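Local coordinates for protein ylmH (Streptococcus pneumoniae, PDB 2FPH) that probably binds nucleic acid, most likely RNA, through an RRM-like domain and probably takes part in bacterial cell division, at residues Leu112-Glu115 / Arg116-Gly120; Ile122-Glu126 / Glu127-Ile131; Lys146-Gly149 / Arg150-Val153. One frame throughout, in Å; residues are numbered along the deposited sequence. Where two conformers were deposited one is given.

Contact 1 (Leu112-Glu115 / Arg116-Gly120)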
loop_
_atom_site.group_PDB
_atom_site.type_symbol
_atom_site.label_atom_id
_atom_site.label_comp_id
_atom_site.label_asym_id
_atom_site.label_seq_id
_atom_site.Cartn_x
_atom_site.Cartn_y
_atom_site.Cartn_z
ATOM N N LEU A 112 8.698 7.247 -14.447
ATOM C CA LEU A 112 8.023 6.908 -13.184
ATOM C C LEU A 112 7.732 8.111 -12.304
ATOM O O LEU A 112 8.435 8.410 -11.342
ATOM C CB LEU A 112 8.739 5.795 -12.393
ATOM C CG LEU A 112 8.962 4.423 -13.054
ATOM C CD1 LEU A 112 9.347 3.387 -12.014
ATOM C CD2 LEU A 112 7.751 3.964 -13.875
ATOM N N GLY A 113 6.669 8.812 -12.652
ATOM C CA GLY A 113 6.080 9.781 -11.758
ATOM C C GLY A 113 5.000 9.019 -11.031
ATOM O O GLY A 113 3.826 9.262 -11.263
ATOM N N ILE A 114 5.400 8.072 -10.184
ATOM C CA ILE A 114 4.435 7.220 -9.505
ATOM C C ILE A 114 4.157 7.742 -8.098
ATOM O O ILE A 114 5.052 7.814 -7.286
ATOM C CB ILE A 114 4.930 5.774 -9.409
ATOM C CG1 ILE A 114 5.208 5.201 -10.792
ATOM C CG2 ILE A 114 3.877 4.906 -8.685
ATOM C CD1 ILE A 114 6.142 4.008 -10.751
ATOM N N GLU A 115 2.887 8.042 -7.856
ATOM C CA GLU A 115 2.329 8.533 -6.577
ATOM C C GLU A 115 2.590 7.519 -5.445
ATOM O O GLU A 115 2.507 6.290 -5.667
ATOM C CB GLU A 115 0.810 8.808 -6.741
ATOM C CG GLU A 115 0.290 8.785 -8.216
ATOM C CD GLU A 115 -1.212 9.044 -8.445
ATOM O OE1 GLU A 115 -1.671 10.211 -8.303
ATOM O OE2 GLU A 115 -1.948 8.085 -8.823
ATOM N N ARG A 116 2.891 8.035 -4.246
ATOM C CA ARG A 116 3.171 7.227 -3.073
ATOM C C ARG A 116 2.019 6.265 -2.794
ATOM O O ARG A 116 2.239 5.198 -2.249
ATOM C CB ARG A 116 3.392 8.106 -1.802
ATOM C CG ARG A 116 2.084 8.115 -0.940
ATOM C CD ARG A 116 2.060 9.099 0.241
ATOM N NE ARG A 116 0.685 9.411 0.687
ATOM C CZ ARG A 116 -0.214 10.085 -0.030
ATOM N NH1 ARG A 116 0.084 10.546 -1.243
ATOM N NH2 ARG A 116 -1.428 10.308 0.464
ATOM N N LYS A 117 0.797 6.679 -3.084
ATOM C CA LYS A 117 -0.382 5.854 -2.729
ATOM C C LYS A 117 -0.498 4.537 -3.525
ATOM O O LYS A 117 -1.357 3.644 -3.163
ATOM C CB LYS A 117 -1.698 6.632 -2.876
ATOM C CG LYS A 117 -2.004 7.579 -1.739
ATOM C CD LYS A 117 -3.348 7.353 -1.054
ATOM C CE LYS A 117 -3.331 7.388 0.481
ATOM N NZ LYS A 117 -4.508 8.184 1.021
ATOM N N LEU A 118 0.304 4.392 -4.596
ATOM C CA LEU A 118 0.211 3.193 -5.482
ATOM C C LEU A 118 1.184 2.081 -5.062
ATOM O O LEU A 118 1.191 1.003 -5.662
ATOM C CB LEU A 118 0.503 3.503 -6.979
ATOM C CG LEU A 118 -0.433 4.518 -7.653
ATOM C CD1 LEU A 118 0.044 4.778 -9.062
ATOM C CD2 LEU A 118 -1.861 3.968 -7.623
ATOM N N PHE A 119 1.975 2.332 -4.045
ATOM C CA PHE A 119 2.905 1.345 -3.515
ATOM C C PHE A 119 3.078 1.543 -2.032
ATOM O O PHE A 119 2.745 2.609 -1.486
ATOM C CB PHE A 119 4.267 1.349 -4.226
ATOM C CG PHE A 119 5.069 2.619 -4.134
ATOM C CD1 PHE A 119 4.777 3.701 -4.961
ATOM C CD2 PHE A 119 6.131 2.745 -3.229
ATOM C CE1 PHE A 119 5.463 4.878 -4.835
ATOM C CE2 PHE A 119 6.854 3.909 -3.158
ATOM C CZ PHE A 119 6.527 4.977 -3.968
ATOM N N GLY A 120 3.621 0.515 -1.404
ATOM C CA GLY A 120 3.798 0.521 0.033
ATOM C C GLY A 120 5.279 0.544 0.338
ATOM O O GLY A 120 6.007 1.401 -0.157
#

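Contact 2 (Ile122-Glu126 / Glu127-Ile131)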
loop_
_atom_site.group_PDB
_atom_site.type_symbol
_atom_site.label_atom_id
_atom_site.label_comp_id
_atom_site.label_asym_id
_atom_site.label_seq_id
_atom_site.Cartn_x
_atom_site.Cartn_y
_atom_site.Cartn_z
ATOM N N ILE A 122 9.181 -0.170 0.652
ATOM C CA ILE A 122 10.367 -0.605 -0.090
ATOM C C ILE A 122 11.317 -1.186 0.966
ATOM O O ILE A 122 11.582 -0.545 1.982
ATOM C CB ILE A 122 11.004 0.584 -0.812
ATOM C CG1 ILE A 122 10.152 1.114 -1.968
ATOM C CG2 ILE A 122 12.430 0.256 -1.312
ATOM C CD1 ILE A 122 10.519 2.596 -2.250
ATOM N N LEU A 123 11.788 -2.403 0.715
ATOM C CA LEU A 123 12.487 -3.236 1.666
ATOM C C LEU A 123 13.876 -3.560 1.135
ATOM O O LEU A 123 14.030 -3.991 -0.034
ATOM C CB LEU A 123 11.759 -4.551 1.846
ATOM C CG LEU A 123 10.289 -4.443 2.201
ATOM C CD1 LEU A 123 9.692 -5.811 1.989
ATOM C CD2 LEU A 123 10.122 -3.977 3.623
ATOM N N VAL A 124 14.847 -3.394 2.034
ATOM C CA VAL A 124 16.281 -3.529 1.800
ATOM C C VAL A 124 16.918 -3.497 3.206
ATOM O O VAL A 124 16.452 -2.754 4.052
ATOM C CB VAL A 124 16.862 -2.267 1.112
ATOM C CG1 VAL A 124 18.309 -2.473 0.688
ATOM C CG2 VAL A 124 16.033 -1.797 -0.065
ATOM N N ASP A 125 17.975 -4.251 3.462
ATOM C CA ASP A 125 18.933 -3.877 4.541
ATOM C C ASP A 125 20.384 -4.015 4.025
ATOM O O ASP A 125 21.353 -3.704 4.730
ATOM C CB ASP A 125 18.767 -4.740 5.809
ATOM C CG ASP A 125 17.521 -4.382 6.629
ATOM O OD1 ASP A 125 16.407 -4.834 6.254
ATOM O OD2 ASP A 125 17.574 -3.680 7.676
ATOM N N GLU A 126 20.487 -4.404 2.750
ATOM C CA GLU A 126 21.412 -5.415 2.311
ATOM C C GLU A 126 22.015 -5.109 0.930
ATOM O O GLU A 126 23.030 -4.451 0.834
ATOM C CB GLU A 126 20.654 -6.767 2.311
ATOM C CG GLU A 126 20.385 -7.364 3.716
ATOM C CD GLU A 126 18.931 -7.763 3.959
ATOM O OE1 GLU A 126 18.023 -7.200 3.308
ATOM O OE2 GLU A 126 18.689 -8.642 4.812
ATOM N N GLU A 127 21.300 -5.506 -0.117
ATOM C CA GLU A 127 21.823 -5.805 -1.457
ATOM C C GLU A 127 20.682 -6.433 -2.307
ATOM O O GLU A 127 20.649 -6.290 -3.530
ATOM C CB GLU A 127 23.013 -6.780 -1.391
ATOM C CG GLU A 127 22.833 -8.008 -0.480
ATOM C CD GLU A 127 22.740 -9.331 -1.228
ATOM O OE1 GLU A 127 22.902 -9.334 -2.473
ATOM O OE2 GLU A 127 22.469 -10.372 -0.580
ATOM N N ARG A 128 19.801 -7.186 -1.645
ATOM C CA ARG A 128 18.498 -7.531 -2.200
ATOM C C ARG A 128 17.530 -6.395 -1.875
ATOM O O ARG A 128 17.663 -5.670 -0.877
ATOM C CB ARG A 128 17.952 -8.848 -1.631
ATOM C CG ARG A 128 18.250 -10.091 -2.474
ATOM C CD ARG A 128 18.980 -11.197 -1.730
ATOM N NE ARG A 128 20.336 -11.378 -2.264
ATOM C CZ ARG A 128 20.808 -12.504 -2.803
ATOM N NH1 ARG A 128 20.043 -13.582 -2.904
ATOM N NH2 ARG A 128 22.063 -12.551 -3.254
ATOM N N ALA A 129 16.547 -6.232 -2.749
ATOM C CA ALA A 129 15.575 -5.172 -2.585
ATOM C C ALA A 129 14.280 -5.669 -3.159
ATOM O O ALA A 129 14.268 -6.493 -4.081
ATOM C CB ALA A 129 15.980 -3.911 -3.292
ATOM N N GLN A 130 13.213 -5.186 -2.532
ATOM C CA GLN A 130 11.847 -5.498 -2.925
ATOM C C GLN A 130 10.959 -4.286 -2.793
ATOM O O GLN A 130 11.251 -3.372 -2.058
ATOM C CB GLN A 130 11.235 -6.619 -2.095
ATOM C CG GLN A 130 11.983 -7.962 -2.263
ATOM C CD GLN A 130 11.559 -8.974 -1.223
ATOM O OE1 GLN A 130 10.983 -8.595 -0.185
ATOM N NE2 GLN A 130 11.823 -10.252 -1.491
ATOM N N ILE A 131 9.835 -4.301 -3.506
ATOM C CA ILE A 131 8.766 -3.320 -3.298
ATOM C C ILE A 131 7.388 -3.981 -3.346
ATOM O O ILE A 131 7.194 -4.906 -4.143
ATOM C CB ILE A 131 8.947 -2.184 -4.358
ATOM C CG1 ILE A 131 7.960 -1.054 -4.103
ATOM C CG2 ILE A 131 8.888 -2.748 -5.816
ATOM C CD1 ILE A 131 8.148 0.103 -4.946
#

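Contact 3 (Lys146-Gly149 / Arg150-Val153)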
loop_
_atom_site.group_PDB
_atom_site.type_symbol
_atom_site.label_atom_id
_atom_site.label_comp_id
_atom_site.label_asym_id
_atom_site.label_seq_id
_atom_site.Cartn_x
_atom_site.Cartn_y
_atom_site.Cartn_z
ATOM N N LYS A 146 13.220 0.022 -14.931
ATOM C CA LYS A 146 14.232 -0.774 -15.625
ATOM C C LYS A 146 15.684 -0.326 -15.319
ATOM O O LYS A 146 16.626 -1.006 -15.681
ATOM C CB LYS A 146 13.969 -0.824 -17.144
ATOM C CG LYS A 146 12.749 -1.690 -17.521
ATOM C CD LYS A 146 13.119 -3.152 -18.025
ATOM C CE LYS A 146 13.143 -4.268 -16.921
ATOM N NZ LYS A 146 14.472 -5.085 -16.776
ATOM N N LYS A 147 15.837 0.807 -14.650
ATOM C CA LYS A 147 17.140 1.234 -14.120
ATOM C C LYS A 147 16.946 2.156 -12.941
ATOM O O LYS A 147 15.975 2.889 -12.840
ATOM C CB LYS A 147 18.039 1.908 -15.164
ATOM C CG LYS A 147 18.090 3.449 -15.129
ATOM C CD LYS A 147 19.063 4.031 -16.166
ATOM C CE LYS A 147 18.786 5.525 -16.343
ATOM N NZ LYS A 147 19.708 6.138 -17.348
ATOM N N ILE A 148 17.871 2.051 -12.019
ATOM C CA ILE A 148 17.915 3.007 -10.953
ATOM C C ILE A 148 19.329 3.552 -10.891
ATOM O O ILE A 148 20.261 2.815 -10.647
ATOM C CB ILE A 148 17.415 2.382 -9.669
ATOM C CG1 ILE A 148 18.205 1.166 -9.273
ATOM C CG2 ILE A 148 15.945 1.948 -9.831
ATOM C CD1 ILE A 148 18.186 0.958 -7.803
ATOM N N GLY A 149 19.425 4.842 -11.209
ATOM C CA GLY A 149 20.657 5.595 -11.240
ATOM C C GLY A 149 21.546 5.492 -12.461
ATOM O O GLY A 149 22.149 6.507 -12.863
ATOM N N ARG A 150 21.666 4.312 -13.061
ATOM C CA ARG A 150 22.960 3.895 -13.689
ATOM C C ARG A 150 23.081 2.342 -13.770
ATOM O O ARG A 150 23.788 1.740 -14.621
ATOM C CB ARG A 150 24.104 4.521 -12.868
ATOM C CG ARG A 150 25.469 3.829 -12.746
ATOM C CD ARG A 150 26.290 4.421 -11.536
ATOM N NE ARG A 150 27.538 5.136 -11.843
ATOM C CZ ARG A 150 27.764 6.467 -11.737
ATOM N NH1 ARG A 150 26.805 7.316 -11.407
ATOM N NH2 ARG A 150 28.978 6.965 -12.006
ATOM N N ILE A 151 22.355 1.705 -12.874
ATOM C CA ILE A 151 22.365 0.279 -12.738
ATOM C C ILE A 151 21.021 -0.244 -13.273
ATOM O O ILE A 151 19.951 0.251 -12.928
ATOM C CB ILE A 151 22.669 -0.091 -11.273
ATOM C CG1 ILE A 151 21.510 -0.721 -10.566
ATOM C CG2 ILE A 151 23.197 1.147 -10.476
ATOM C CD1 ILE A 151 21.948 -1.553 -9.421
ATOM N N PRO A 152 21.063 -1.175 -14.181
ATOM C CA PRO A 152 19.810 -1.790 -14.656
ATOM C C PRO A 152 19.166 -2.735 -13.620
ATOM O O PRO A 152 19.845 -3.513 -12.922
ATOM C CB PRO A 152 20.249 -2.597 -15.882
ATOM C CG PRO A 152 21.638 -2.852 -15.726
ATOM C CD PRO A 152 22.246 -1.735 -14.870
ATOM N N VAL A 153 17.826 -2.700 -13.566
ATOM C CA VAL A 153 17.080 -3.576 -12.667
ATOM C C VAL A 153 15.944 -4.269 -13.437
ATOM O O VAL A 153 15.510 -3.776 -14.479
ATOM C CB VAL A 153 16.525 -2.808 -11.430
ATOM C CG1 VAL A 153 17.653 -2.088 -10.728
ATOM C CG2 VAL A 153 15.466 -1.806 -11.790
#

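Contact 1 (Leu112-Glu115 / Arg116-Gly120)
Glu115 and Leu118 close a single 3-10 turn in the loop that carries the chain from helix 97-105 to strand 119-123, the connection between the first helix and the second strand of an RRM-like domain. One backbone bond defines the turn: Leu118 N gives its hydrogen to Glu115 O at 3.1 Å. The bond is nearly straight at the hydrogen, 165°, yet the donor stands well above the carbonyl plane rather than on a lone pair.

The apolar contacts are built around the CG2 methyl, the shorter branch of Ile114. Leu118 CD1 reaches it at 3.9 Å, the two side chains crossing at about a right angle, and Phe119 CD1 lies 4.0 Å from the same methyl. Ile114 and Phe119 turn inward, where Phe141 of helix 138-144 and Ile104 of helix 97-105 touch both, so bulky hydrocarbon suits these two positions. On the outside, exposed Glu115 crosses Leu118 obliquely, with OE2 3.9 Å from Leu118 CD1 and its CG close behind; a charged residue fits this exposed corner.

The aromatic ring of Phe119 also meets backbone oxygens. With chi1 at 62°, CG sits between the backbone N and the carbonyl carbon, which swings the ring back under the turn. Arg116 O stands over one face, offset toward the rim, whereas Ile114 O lies at the ring edge, near its plane. Glu115 O approaches obliquely, 3.4 Å from Phe119 CE1.

Contact 2 (Ile122-Glu126 / Glu127-Ile131)
Leu123 and Gln130 form an antiparallel hydrogen-bonded pair, followed by the non-hydrogen-bonded pair of Ile122 and Ile131, where strands 119-123 and 130-134 make a beta hairpin. In the RRM-like fold these are the second and third strands. Leu123 N donates to Gln130 O at 3.0 Å with an almost straight N-H...O angle of 175°; the return bond from Gln130 N to Leu123 O lies in the carbonyl plane. Leu123 O also receives a CA-H...O contact from Ala129.

Residues alternate between the two faces. Ile122 and Ile131 point together toward helix 97-105, side by side. The first isoleucine brings CG1 to within 3.7 Å of Ile131 CD1, whose chain is extended, with CG1 anti to the backbone N (chi1 -174°) and chi2 also anti. Branched hydrocarbon suits this helix-covered side. Leu123 and Gln130 share the other face, the one that commonly receives RNA in RRM domains. Here Gln130 is buried, and its amide is satisfied beyond the hairpin: OE1 accepts from Ile164 N, while NE2 reaches Glu89 and the backbone of Glu162, so the C-terminal residues lie against this face.

Nearer the loop, Val124 CG2 rests 3.9 Å from Ala129 CB, a small side chain that leaves room for the branched valine. The exposed tip carries charge. Asp125 N donates to Glu126 OE1 from above the carboxylate plane, and Glu127 pairs with its neighbour in a salt bridge, Arg128 NE lying 2.9 Å from Glu127 OE2.

Contact 3 (Lys146-Gly149 / Arg150-Val153)
Ile148 has chi1 near 58°, with CG1 between the backbone N and the carbonyl carbon, and Val153 has chi1 near -54°, with CG1 beside its backbone N; together these rotations bring the two branches into contact, Ile148 CG1 and Val153 CG1 being 3.6 Å apart. The side chains cross at about a right angle. Ile151, cross-strand partner of Ile148, instead lies alongside it and points the same way, its CG1 4.0 Å from Ile148 CG1. Beta-branched residues suit an extended backbone, and Ile148 continues inward to Thr100 and Lys103 of helix 97-105.

The framework is a tight beta hairpin with a two-residue turn, Gly149-Arg150, formed by the short strand 147-148 and the start of strand 151-157. It forms one edge of the RRM-like sheet, after helix 138-144. Ile148 N donates to Ile151 O at 2.9 Å, nearly along the C=O axis, and the longer return bond from Ile151 N to Ile148 O comes from above the carbonyl plane. Gly149 takes a positive phi, a conformation that glycine adopts readily. Next to this pair, Lys147 and Pro152 face each other as a non-hydrogen-bonded pair, a position where proline's missing N-H costs no bond between these two segments.

At the open end Lys146 O accepts from Val153 N at 3.0 Å. Bends along the lysine chain bring its ammonium back across, and Lys146 NZ donates to Val153 O at 2.8 Å. One residue thus grips both backbone polar groups of Val153. The charge on this lysine would probably polarise that carbonyl and strengthen the bond, closing with a side chain a hairpin whose backbone pairing is short.

How the contacts relate
All three contacts reach one five-stranded antiparallel sheet of the RRM-like domain, but they serve different parts of it. Contact 1 leads into strand 119-123 and contact 2 joins that strand to 130-134, so they share an element and touch directly: Phe119 CD2 lies 3.7 Å from Ile131 CD1, in the packing beneath the helices. Contact 3 sits at the opposite edge of the sheet and touches neither. Ile114, Phe119, Ile122 and Ile131 are core, buried against helices; loop 125-128 and most of contact 3, except Ile148 and Val153, are surface. Contact 1 relies on a single turn bond and apolar packing, contact 2 pairs strands that end in a charged loop, and contact 3 adds a lysine-to-backbone bond.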